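Long-range contacts in antifreeze protein (Uncultured bacterium, PDB 6EIO), which binds ice as an antifreeze protein, apparently through two faces of a beta-solenoid that carries a long helix along its length: residues A40-V44 against L58-S63; N46-I52 against M221-F226; Y94-A98 against W176-S180; L115-P119 against D134-L140. One frame throughout, in Å; residues are numbered along the deposited sequence.

Overall arrangement
From the N terminus, contact 1 closes a short loop of 13 residues where one coil of the solenoid follows the next. Contact 2 crosses it: 46-52 leaves the same strand, 43-47, before contact 1 is complete, and waits for 221-226, so coils from the two ends of the chain lie side by side. Contact 3 forms wholly within that long excursion, setting helix 81-99 against strand 174-178. Contact 4 lies in turn between the two halves of contact 3 and pairs strand 116-117 with its parallel neighbour 135-138, one coil on, about 34 Å, centre to centre, from contact 1. Contacts 3 and 4 meet in the interior, where Trp176 CZ2 is 3.6 Å from Phe137 CZ.

Contact 1. Residues A40-V44 against L58-S63; sequences AGSSV and LSPGTS
Gly61 N donates to Gly41 O at 2.8 Å and meets that oxygen almost end-on, with a C=O...N angle of 176°. Leu58 CD1 and Pro60 CD also lie against Gly41 O, each at 3.5 Å, so the carbonyl is packed by carbon as well as bonded. The chain turns sharply here through the cis peptide before Pro60. Because Gly61 has no side chain, its CA can come to 3.4 Å from Ser42 O, leaving no room for a CB between the two loops. Before the turn Ala40 pairs with Leu58 in parallel, Ser59 N reaching Ala40 O at 3.2 Å; after it, Val44 N donates to Ser63 O at 3.0 Å. This is a corner of the beta-solenoid of the ice-binding-like family, where two adjacent coils turn from one sheet into the next. Leu58 fills the inside of the bend: with CG anti to the backbone N (chi1 175°), CD1 is carried beneath the 40-44 loop, 4.0 Å from Ala40 CB and close to Ser43 N. The outer side is joined through solvent. One water donates to Ser42 O and accepts from Ser63 N, and a second links Val44 O to Ser63 OG. Helix 81-99 adjoins the same corner, where Asn84 bonds Ser59 OG and Lys87 bonds Ser59 O.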
loop_
_atom_site.group_PDB
_atom_site.type_symbol
_atom_site.label_atom_id
_atom_site.label_comp_id
_atom_site.label_asym_id
_atom_site.label_seq_id
_atom_site.Cartn_x
_atom_site.Cartn_y
_atom_site.Cartn_z
ATOM N N ALA A 40 -9.264 0.435 7.936
ATOM C CA ALA A 40 -8.945 1.592 8.753
ATOM C C ALA A 40 -9.125 1.261 10.227
ATOM O O ALA A 40 -9.744 0.258 10.602
ATOM C CB ALA A 40 -9.823 2.789 8.368
ATOM N N GLY A 41 -8.612 2.159 11.066
ATOM C CA GLY A 41 -8.749 2.047 12.505
ATOM C C GLY A 41 -9.791 2.980 13.096
ATOM O O GLY A 41 -10.689 2.536 13.812
ATOM N N SER A 42 -9.680 4.276 12.822
ATOM C CA SER A 42 -10.524 5.236 13.511
ATOM C C SER A 42 -11.837 5.513 12.786
ATOM O O SER A 42 -12.883 5.609 13.437
ATOM C CB SER A 42 -9.747 6.535 13.758
ATOM O OG SER A 42 -9.302 7.099 12.539
ATOM N N SER A 43 -11.804 5.666 11.459
ATOM C CA SER A 43 -12.999 5.935 10.670
ATOM C C SER A 43 -12.641 5.783 9.199
ATOM O O SER A 43 -11.469 5.707 8.822
ATOM C CB SER A 43 -13.560 7.333 10.940
ATOM O OG SER A 43 -12.668 8.335 10.485
ATOM N N VAL A 44 -13.684 5.749 8.379
ATOM C CA VAL A 44 -13.576 5.827 6.928
ATOM C C VAL A 44 -14.489 6.945 6.453
ATOM O O VAL A 44 -15.643 7.025 6.883
ATOM C CB VAL A 44 -13.975 4.506 6.250
ATOM C CG1 VAL A 44 -13.943 4.659 4.733
ATOM C CG2 VAL A 44 -13.056 3.383 6.705
ATOM N N LEU A 58 -13.088 -1.953 9.290
ATOM C CA LEU A 58 -12.918 -0.862 10.242
ATOM C C LEU A 58 -12.981 -1.447 11.643
ATOM O O LEU A 58 -13.945 -2.132 11.989
ATOM C CB LEU A 58 -14.008 0.199 10.054
ATOM C CG LEU A 58 -13.999 1.328 11.077
ATOM C CD1 LEU A 58 -12.733 2.180 10.994
ATOM C CD2 LEU A 58 -15.239 2.191 10.899
ATOM N N SER A 59 -11.960 -1.155 12.449
ATOM C CA SER A 59 -11.935 -1.560 13.849
ATOM C C SER A 59 -10.760 -0.841 14.476
ATOM O O SER A 59 -9.686 -0.831 13.868
ATOM C CB SER A 59 -11.723 -3.069 13.953
ATOM O OG SER A 59 -11.462 -3.437 15.297
ATOM N N PRO A 60 -10.887 -0.257 15.680
ATOM C CA PRO A 60 -12.042 -0.312 16.584
ATOM C C PRO A 60 -13.072 0.796 16.355
ATOM O O PRO A 60 -14.076 0.835 17.070
ATOM C CB PRO A 60 -11.387 -0.132 17.953
ATOM C CG PRO A 60 -10.232 0.782 17.657
ATOM C CD PRO A 60 -9.709 0.349 16.329
ATOM N N GLY A 61 -12.833 1.700 15.412
ATOM C CA GLY A 61 -13.789 2.750 15.113
ATOM C C GLY A 61 -15.097 2.204 14.560
ATOM O O GLY A 61 -15.212 1.034 14.199
ATOM N N THR A 62 -16.102 3.084 14.481
ATOM C CA THR A 62 -17.437 2.669 14.072
ATOM C C THR A 62 -17.979 3.362 12.828
ATOM O O THR A 62 -18.904 2.823 12.195
ATOM C CB THR A 62 -18.432 2.905 15.222
ATOM O OG1 THR A 62 -18.409 4.287 15.594
ATOM C CG2 THR A 62 -18.066 2.049 16.426
ATOM N N SER A 63 -17.455 4.531 12.472
ATOM C CA SER A 63 -18.062 5.390 11.466
ATOM C C SER A 63 -17.438 5.173 10.095
ATOM O O SER A 63 -16.236 5.407 9.902
ATOM C CB SER A 63 -17.900 6.856 11.843
ATOM O OG SER A 63 -18.388 7.683 10.802
HETATM O O HOH W 1 -15.551 5.906 14.086
HETATM O O HOH W 2 -16.728 8.687 8.929
#

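Contact 2. Residues N46-I52 against M221-F226; sequences NTGATNI and MEGNTF
Thr50 OG1 accepts from Asn224 N at 2.9 Å in a fairly straight bond (165°) and passes its own hydrogen to Asn46 OD1 at 2.6 Å, linking the two turns through a single buried hydroxyl. Thr50 chi1 of -69° sets OG1 anti to its carbonyl carbon and faces it toward the 221-226 turn. The Asn46 amide is held at both ends, since ND2 donates almost in its own plane to Gly48 O at 2.9 Å and also to Gly66 O on the next coil. A valine at Thr50 would probably leave Asn224 N without its acceptor and Asn46 OD1 without the hydroxyl that fixes it. Backbone bonds flank this network in two short parallel ladders, offset by one residue across the turns: Thr47 N to Met221 O and Gly223 N to Thr47 O on one side, Asn51 N to Asn224 O and Phe226 N to Asn51 O on the other. Apolar packing lies on the inner face. Ile52 and Phe226 run side by side, with Ile52 CG1 3.7 Å from Phe226 CD1, and Thr50 CG2 lies at the ring edge, 4.2 Å from CE1. Phe226 also meets Phe202 edge-to-face. On the outer face, Thr47 CG2 lies alongside Glu222, 3.8 Å from OE2; one water links Thr47 OG1 to Met221 O and another links Asn51 ND2 to Phe226 O. Parallel strands paired coil on coil, with turns between and apolar side chains inside, are those of a beta-solenoid, here with the N-terminal coil laid against one from the C-terminal end.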
loop_
_atom_site.group_PDB
_atom_site.type_symbol
_atom_site.label_atom_id
_atom_site.label_comp_id
_atom_site.label_asym_id
_atom_site.label_seq_id
_atom_site.Cartn_x
_atom_site.Cartn_y
_atom_site.Cartn_z
ATOM N N ASN A 46 -15.751 8.772 2.747
ATOM C CA ASN A 46 -15.753 8.778 1.303
ATOM C C ASN A 46 -16.625 9.906 0.775
ATOM O O ASN A 46 -17.684 10.217 1.323
ATOM C CB ASN A 46 -16.303 7.477 0.757
ATOM C CG ASN A 46 -16.357 7.508 -0.733
ATOM O OD1 ASN A 46 -15.306 7.567 -1.377
ATOM N ND2 ASN A 46 -17.568 7.578 -1.299
ATOM N N THR A 47 -16.177 10.462 -0.352
ATOM C CA THR A 47 -16.894 11.431 -1.160
ATOM C C THR A 47 -17.023 10.886 -2.585
ATOM O O THR A 47 -16.027 10.442 -3.177
ATOM C CB THR A 47 -16.086 12.768 -1.162
ATOM O OG1 THR A 47 -15.976 13.231 0.198
ATOM C CG2 THR A 47 -16.765 13.825 -2.016
ATOM N N GLY A 48 -18.231 10.947 -3.144
ATOM C CA GLY A 48 -18.419 10.615 -4.540
ATOM C C GLY A 48 -18.306 9.132 -4.887
ATOM O O GLY A 48 -18.330 8.260 -4.036
ATOM N N ALA A 49 -18.269 8.819 -6.197
ATOM C CA ALA A 49 -18.522 7.459 -6.727
ATOM C C ALA A 49 -17.326 6.489 -6.661
ATOM O O ALA A 49 -17.005 5.787 -7.631
ATOM C CB ALA A 49 -19.018 7.542 -8.175
ATOM N N THR A 50 -16.656 6.467 -5.521
ATOM C CA THR A 50 -15.631 5.484 -5.255
ATOM C C THR A 50 -16.185 4.086 -5.456
ATOM O O THR A 50 -17.341 3.809 -5.129
ATOM C CB THR A 50 -15.153 5.669 -3.819
ATOM O OG1 THR A 50 -14.447 6.914 -3.769
ATOM C CG2 THR A 50 -14.245 4.539 -3.315
ATOM N N ASN A 51 -15.345 3.206 -5.991
ATOM C CA ASN A 51 -15.696 1.802 -6.112
ATOM C C ASN A 51 -14.550 0.986 -5.534
ATOM O O ASN A 51 -13.400 1.158 -5.943
ATOM C CB ASN A 51 -15.953 1.414 -7.569
ATOM C CG ASN A 51 -16.633 0.063 -7.683
ATOM O OD1 ASN A 51 -17.862 -0.025 -7.643
ATOM N ND2 ASN A 51 -15.855 -0.991 -7.834
ATOM N N ILE A 52 -14.886 0.087 -4.616
ATOM C CA ILE A 52 -13.935 -0.861 -4.031
ATOM C C ILE A 52 -14.339 -2.256 -4.468
ATOM O O ILE A 52 -15.481 -2.661 -4.245
ATOM C CB ILE A 52 -13.934 -0.769 -2.493
ATOM C CG1 ILE A 52 -13.470 0.607 -2.017
ATOM C CG2 ILE A 52 -13.075 -1.875 -1.902
ATOM C CD1 ILE A 52 -13.779 0.879 -0.553
ATOM N N MET A 221 -11.312 8.880 1.141
ATOM C CA MET A 221 -11.404 8.569 -0.271
ATOM C C MET A 221 -12.275 9.605 -0.970
ATOM O O MET A 221 -13.223 10.146 -0.387
ATOM C CB MET A 221 -11.999 7.149 -0.449
ATOM C CG MET A 221 -11.067 6.035 0.028
ATOM S SD MET A 221 -11.899 4.434 0.188
ATOM C CE MET A 221 -12.928 4.772 1.603
ATOM N N GLU A 222 -11.958 9.863 -2.230
ATOM C CA GLU A 222 -12.789 10.721 -3.071
ATOM C C GLU A 222 -12.727 10.188 -4.504
ATOM O O GLU A 222 -11.696 10.252 -5.168
ATOM C CB GLU A 222 -12.339 12.179 -2.977
ATOM C CG GLU A 222 -13.232 13.096 -3.793
ATOM C CD GLU A 222 -13.170 14.583 -3.445
ATOM O OE1 GLU A 222 -12.410 14.979 -2.549
ATOM O OE2 GLU A 222 -13.923 15.330 -4.107
ATOM N N GLY A 223 -13.840 9.631 -4.975
ATOM C CA GLY A 223 -13.910 9.161 -6.349
ATOM C C GLY A 223 -12.799 8.217 -6.765
ATOM O O GLY A 223 -12.264 8.344 -7.869
ATOM N N ASN A 224 -12.464 7.244 -5.921
ATOM C CA ASN A 224 -11.335 6.372 -6.192
ATOM C C ASN A 224 -11.761 5.022 -6.752
ATOM O O ASN A 224 -12.903 4.591 -6.597
ATOM C CB ASN A 224 -10.536 6.140 -4.905
ATOM C CG ASN A 224 -10.072 7.433 -4.305
ATOM O OD1 ASN A 224 -10.427 7.771 -3.171
ATOM N ND2 ASN A 224 -9.291 8.178 -5.085
ATOM N N THR A 225 -10.799 4.325 -7.361
ATOM C CA THR A 225 -10.980 2.935 -7.751
ATOM C C THR A 225 -9.964 2.087 -7.003
ATOM O O THR A 225 -8.759 2.304 -7.135
ATOM C CB THR A 225 -10.781 2.750 -9.253
ATOM O OG1 THR A 225 -11.677 3.629 -9.914
ATOM C CG2 THR A 225 -11.022 1.294 -9.671
ATOM N N PHE A 226 -10.457 1.110 -6.243
ATOM C CA PHE A 226 -9.611 0.156 -5.527
ATOM C C PHE A 226 -9.889 -1.245 -6.053
ATOM O O PHE A 226 -11.053 -1.667 -6.105
ATOM C CB PHE A 226 -9.945 0.155 -4.021
ATOM C CG PHE A 226 -9.600 1.425 -3.303
ATOM C CD1 PHE A 226 -10.511 2.468 -3.208
ATOM C CD2 PHE A 226 -8.359 1.552 -2.694
ATOM C CE1 PHE A 226 -10.175 3.634 -2.517
ATOM C CE2 PHE A 226 -8.007 2.718 -2.035
ATOM C CZ PHE A 226 -8.905 3.762 -1.948
HETATM O O HOH W 3 -13.716 12.344 1.197
HETATM O O HOH W 4 -14.589 5.913 -8.787
HETATM O O HOH W 5 -13.101 -1.455 -8.084
#

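Contact 3. Residues Y94-A98 against W176-S180; sequences YNDAA and WQVSS
Helix 94-98 passes strand 176-178 nearly at a right angle, the two short axes 8.6 Å apart at closest approach and their directions 100° from each other. It is part of the long helix that lies along the beta-solenoid in this ice-binding family, and here it covers a solenoid strand through Gln177, whose side chain fits between Tyr94, Ala97 and Ala98. Ala97 CB rests on Gln177 CB at 3.8 Å, and Ala98 CB on the amide carbon CD at 3.9 Å. Gln177 CG sits over one face of the Tyr94 ring, 4.3 Å from its centroid, in a CH-pi contact. The chain then bends at chi2 (-89°), which brings the amide back toward Ser179 and stands its plane almost perpendicular to the ring, 88° away. Gln177 NE2 donates to Ser179 OG at 3.1 Å, the acceptor lying close to the amide plane; Ser179 OG is bonded to Ile151 O as well, while Gln177 OE1 takes a weak bond from Ile151 N. An alanine in place of Gln177 would probably open a gap against the Tyr94 ring face and leave Ser179 OG without its amide donor. Arg215 makes a cation-pi contact with the same ring. At the ring's far end Tyr94 OH is 3.3 Å from Ser179 CA, and at its edge Val178 O lies near the ring plane, 3.5 Å from Tyr94 CE2.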
loop_
_atom_site.group_PDB
_atom_site.type_symbol
_atom_site.label_atom_id
_atom_site.label_comp_id
_atom_site.label_asym_id
_atom_site.label_seq_id
_atom_site.Cartn_x
_atom_site.Cartn_y
_atom_site.Cartn_z
ATOM N N TYR A 94 2.997 -4.931 9.746
ATOM C CA TYR A 94 3.709 -3.668 9.880
ATOM C C TYR A 94 5.028 -3.867 10.624
ATOM O O TYR A 94 6.082 -3.383 10.207
ATOM C CB TYR A 94 2.803 -2.701 10.641
ATOM C CG TYR A 94 3.413 -1.343 10.916
ATOM C CD1 TYR A 94 4.260 -1.143 12.009
ATOM C CD2 TYR A 94 3.128 -0.250 10.099
ATOM C CE1 TYR A 94 4.790 0.110 12.281
ATOM C CE2 TYR A 94 3.662 1.000 10.366
ATOM C CZ TYR A 94 4.491 1.182 11.453
ATOM O OH TYR A 94 4.994 2.427 11.684
ATOM N N ASN A 95 4.965 -4.572 11.754
ATOM C CA ASN A 95 6.163 -4.773 12.560
ATOM C C ASN A 95 7.179 -5.637 11.818
ATOM O O ASN A 95 8.392 -5.386 11.905
ATOM C CB ASN A 95 5.795 -5.400 13.904
ATOM C CG ASN A 95 5.041 -4.472 14.840
ATOM O OD1 ASN A 95 4.303 -4.953 15.734
ATOM N ND2 ASN A 95 5.226 -3.185 14.699
ATOM N N ASP A 96 6.713 -6.658 11.095
ATOM C CA ASP A 96 7.594 -7.486 10.274
ATOM C C ASP A 96 8.313 -6.619 9.250
ATOM O O ASP A 96 9.546 -6.601 9.160
ATOM C CB ASP A 96 6.708 -8.571 9.616
ATOM C CG ASP A 96 7.419 -9.465 8.614
ATOM O OD1 ASP A 96 8.655 -9.491 8.582
ATOM O OD2 ASP A 96 6.702 -10.125 7.829
ATOM N N ALA A 97 7.540 -5.853 8.492
ATOM C CA ALA A 97 8.113 -4.985 7.469
ATOM C C ALA A 97 9.134 -4.030 8.063
ATOM O O ALA A 97 10.219 -3.854 7.506
ATOM C CB ALA A 97 6.994 -4.208 6.777
ATOM N N ALA A 98 8.794 -3.393 9.189
ATOM C CA ALA A 98 9.654 -2.367 9.768
ATOM C C ALA A 98 10.938 -2.946 10.350
ATOM O O ALA A 98 11.940 -2.228 10.461
ATOM C CB ALA A 98 8.892 -1.612 10.856
ATOM N N TRP A 176 4.709 -1.190 1.173
ATOM C CA TRP A 176 5.110 0.133 1.632
ATOM C C TRP A 176 4.738 0.225 3.111
ATOM O O TRP A 176 3.549 0.268 3.445
ATOM C CB TRP A 176 4.374 1.241 0.870
ATOM C CG TRP A 176 4.359 1.141 -0.619
ATOM C CD1 TRP A 176 3.512 0.378 -1.381
ATOM C CD2 TRP A 176 5.162 1.888 -1.559
ATOM N NE1 TRP A 176 3.758 0.569 -2.715
ATOM C CE2 TRP A 176 4.752 1.498 -2.854
ATOM C CE3 TRP A 176 6.157 2.865 -1.437
ATOM C CZ2 TRP A 176 5.296 2.058 -4.005
ATOM C CZ3 TRP A 176 6.706 3.413 -2.593
ATOM C CH2 TRP A 176 6.279 3.005 -3.853
ATOM N N GLN A 177 5.738 0.259 3.990
ATOM C CA GLN A 177 5.518 0.411 5.419
ATOM C C GLN A 177 5.709 1.890 5.750
ATOM O O GLN A 177 6.796 2.441 5.547
ATOM C CB GLN A 177 6.509 -0.484 6.182
ATOM C CG GLN A 177 6.442 -0.305 7.692
ATOM C CD GLN A 177 7.349 0.787 8.208
ATOM O OE1 GLN A 177 8.511 0.907 7.793
ATOM N NE2 GLN A 177 6.818 1.605 9.110
ATOM N N VAL A 178 4.643 2.526 6.233
ATOM C CA VAL A 178 4.592 3.969 6.394
ATOM C C VAL A 178 4.437 4.278 7.883
ATOM O O VAL A 178 3.421 3.931 8.499
ATOM C CB VAL A 178 3.439 4.559 5.569
ATOM C CG1 VAL A 178 3.319 6.067 5.806
ATOM C CG2 VAL A 178 3.607 4.242 4.094
ATOM N N SER A 179 5.441 4.951 8.466
ATOM C CA SER A 179 5.446 5.145 9.909
ATOM C C SER A 179 4.512 6.253 10.368
ATOM O O SER A 179 4.210 6.331 11.563
ATOM C CB SER A 179 6.863 5.414 10.406
ATOM O OG SER A 179 7.738 4.335 10.130
ATOM N N SER A 180 4.057 7.107 9.455
ATOM C CA SER A 180 3.027 8.080 9.808
ATOM C C SER A 180 1.849 7.892 8.861
ATOM O O SER A 180 1.130 6.898 9.007
ATOM C CB SER A 180 3.568 9.494 9.966
ATOM O OG SER A 180 4.081 9.900 8.736
#

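Contact 4. Residues L115-P119 against D134-L140; sequences LTLTP and DVTFDAL
Leu117 and Phe137 lie side by side on the inner face of this strand pair, Leu117 CD1 3.9 Å from both Phe137 CE2 and CZ; the methyl approaches the ring obliquely. Phe137 takes up this place with CG anti to its carbonyl carbon (chi1 -71°), which runs the ring beside the leucine branch. Three backbone bonds knit the pair in parallel: Thr136 N to Leu115 O, Leu117 N to Thr136 O at 2.8 Å, and Asp138 N to Leu117 O. The face carrying Thr116 and Thr136 is more open to solvent. There Thr116 OG1 lies 3.7 Å from Thr136 CB, while Thr116 CG2 touches Asp138 CB at 3.6 Å. A water accepts from Thr136 OG1 and donates to Asp134 O and, at longer range, to Leu115 O. Beyond the ladder the chain folds over in an Asx turn, Asp138 OD1 accepting from Leu140 N at 3.0 Å. That turn brings Leu140 CD1 against Thr118 CG2 at 3.9 Å, and Pro119 CD packs on Asp138 O at 3.4 Å. Strand 116-117 is an outermost strand of its small parallel sheet within the chain; strand 135-138 is the middle one, followed by 163-166. Inside the solenoid Phe137 meets Phe147 edge-to-face, while Leu117 leans on Ile149 of strand 147-151.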
loop_
_atom_site.group_PDB
_atom_site.type_symbol
_atom_site.label_atom_id
_atom_site.label_comp_id
_atom_site.label_asym_id
_atom_site.label_seq_id
_atom_site.Cartn_x
_atom_site.Cartn_y
_atom_site.Cartn_z
ATOM N N LEU A 115 12.757 6.830 -11.002
ATOM C CA LEU A 115 13.645 5.754 -10.607
ATOM C C LEU A 115 13.029 4.395 -10.896
ATOM O O LEU A 115 11.820 4.209 -10.849
ATOM C CB LEU A 115 13.965 5.811 -9.123
ATOM C CG LEU A 115 14.821 6.966 -8.673
ATOM C CD1 LEU A 115 15.046 6.812 -7.181
ATOM C CD2 LEU A 115 16.146 7.027 -9.415
ATOM N N THR A 116 13.905 3.445 -11.172
ATOM C CA THR A 116 13.592 2.033 -11.187
ATOM C C THR A 116 14.136 1.386 -9.927
ATOM O O THR A 116 15.303 1.543 -9.578
ATOM C CB THR A 116 14.180 1.344 -12.399
ATOM O OG1 THR A 116 13.374 1.685 -13.514
ATOM C CG2 THR A 116 14.162 -0.167 -12.206
ATOM N N LEU A 117 13.278 0.675 -9.246
ATOM C CA LEU A 117 13.628 -0.096 -8.062
ATOM C C LEU A 117 13.595 -1.573 -8.426
ATOM O O LEU A 117 12.561 -2.098 -8.847
ATOM C CB LEU A 117 12.671 0.207 -6.913
ATOM C CG LEU A 117 12.587 1.669 -6.495
ATOM C CD1 LEU A 117 11.655 1.826 -5.306
ATOM C CD2 LEU A 117 13.970 2.228 -6.184
ATOM N N THR A 118 14.728 -2.236 -8.250
ATOM C CA THR A 118 14.862 -3.670 -8.418
ATOM C C THR A 118 14.567 -4.370 -7.087
ATOM O O THR A 118 14.356 -3.726 -6.054
ATOM C CB THR A 118 16.262 -3.963 -8.982
ATOM O OG1 THR A 118 17.241 -3.240 -8.224
ATOM C CG2 THR A 118 16.368 -3.504 -10.439
ATOM N N PRO A 119 14.470 -5.708 -7.082
ATOM C CA PRO A 119 13.953 -6.392 -5.886
ATOM C C PRO A 119 14.831 -6.188 -4.666
ATOM O O PRO A 119 16.057 -6.084 -4.758
ATOM C CB PRO A 119 13.916 -7.860 -6.309
ATOM C CG PRO A 119 13.709 -7.789 -7.808
ATOM C CD PRO A 119 14.588 -6.638 -8.222
ATOM N N ASP A 134 7.370 8.946 -12.673
ATOM C CA ASP A 134 6.767 7.713 -12.195
ATOM C C ASP A 134 7.846 6.850 -11.558
ATOM O O ASP A 134 9.018 6.977 -11.882
ATOM C CB ASP A 134 6.139 6.957 -13.358
ATOM C CG ASP A 134 5.114 7.797 -14.092
ATOM O OD1 ASP A 134 4.301 8.449 -13.413
ATOM O OD2 ASP A 134 5.134 7.802 -15.346
ATOM N N VAL A 135 7.462 5.958 -10.652
ATOM C CA VAL A 135 8.402 4.998 -10.091
ATOM C C VAL A 135 8.096 3.633 -10.690
ATOM O O VAL A 135 6.933 3.234 -10.782
ATOM C CB VAL A 135 8.397 5.006 -8.545
ATOM C CG1 VAL A 135 7.011 4.602 -7.972
ATOM C CG2 VAL A 135 9.539 4.117 -8.004
ATOM N N THR A 136 9.145 2.928 -11.109
ATOM C CA THR A 136 9.000 1.619 -11.733
ATOM C C THR A 136 9.614 0.556 -10.840
ATOM O O THR A 136 10.759 0.695 -10.408
ATOM C CB THR A 136 9.674 1.602 -13.108
ATOM O OG1 THR A 136 9.054 2.577 -13.942
ATOM C CG2 THR A 136 9.544 0.254 -13.772
ATOM N N PHE A 137 8.849 -0.495 -10.571
ATOM C CA PHE A 137 9.361 -1.691 -9.914
ATOM C C PHE A 137 9.660 -2.707 -11.003
ATOM O O PHE A 137 8.772 -3.048 -11.785
ATOM C CB PHE A 137 8.328 -2.229 -8.927
ATOM C CG PHE A 137 8.191 -1.343 -7.720
ATOM C CD1 PHE A 137 7.377 -0.224 -7.721
ATOM C CD2 PHE A 137 8.895 -1.622 -6.580
ATOM C CE1 PHE A 137 7.322 0.596 -6.613
ATOM C CE2 PHE A 137 8.812 -0.813 -5.470
ATOM C CZ PHE A 137 8.027 0.307 -5.485
ATOM N N ASP A 138 10.913 -3.155 -11.068
ATOM C CA ASP A 138 11.378 -4.015 -12.150
ATOM C C ASP A 138 11.915 -5.299 -11.527
ATOM O O ASP A 138 12.889 -5.275 -10.773
ATOM C CB ASP A 138 12.433 -3.282 -12.976
ATOM C CG ASP A 138 12.769 -3.962 -14.292
ATOM O OD1 ASP A 138 12.794 -5.219 -14.330
ATOM O OD2 ASP A 138 13.028 -3.206 -15.269
ATOM N N ALA A 139 11.220 -6.412 -11.800
ATOM C CA ALA A 139 11.560 -7.707 -11.222
ATOM C C ALA A 139 12.607 -8.469 -12.027
ATOM O O ALA A 139 12.954 -9.595 -11.661
ATOM C CB ALA A 139 10.308 -8.569 -11.039
ATOM N N LEU A 140 13.109 -7.893 -13.117
ATOM C CA LEU A 140 14.231 -8.477 -13.857
ATOM C C LEU A 140 13.918 -9.880 -14.373
ATOM O O LEU A 140 14.836 -10.681 -14.599
ATOM C CB LEU A 140 15.519 -8.468 -13.033
ATOM C CG LEU A 140 15.971 -7.077 -12.575
ATOM C CD1 LEU A 140 17.118 -7.197 -11.598
ATOM C CD2 LEU A 140 16.338 -6.174 -13.718
HETATM O O HOH W 6 10.175 5.048 -13.583
#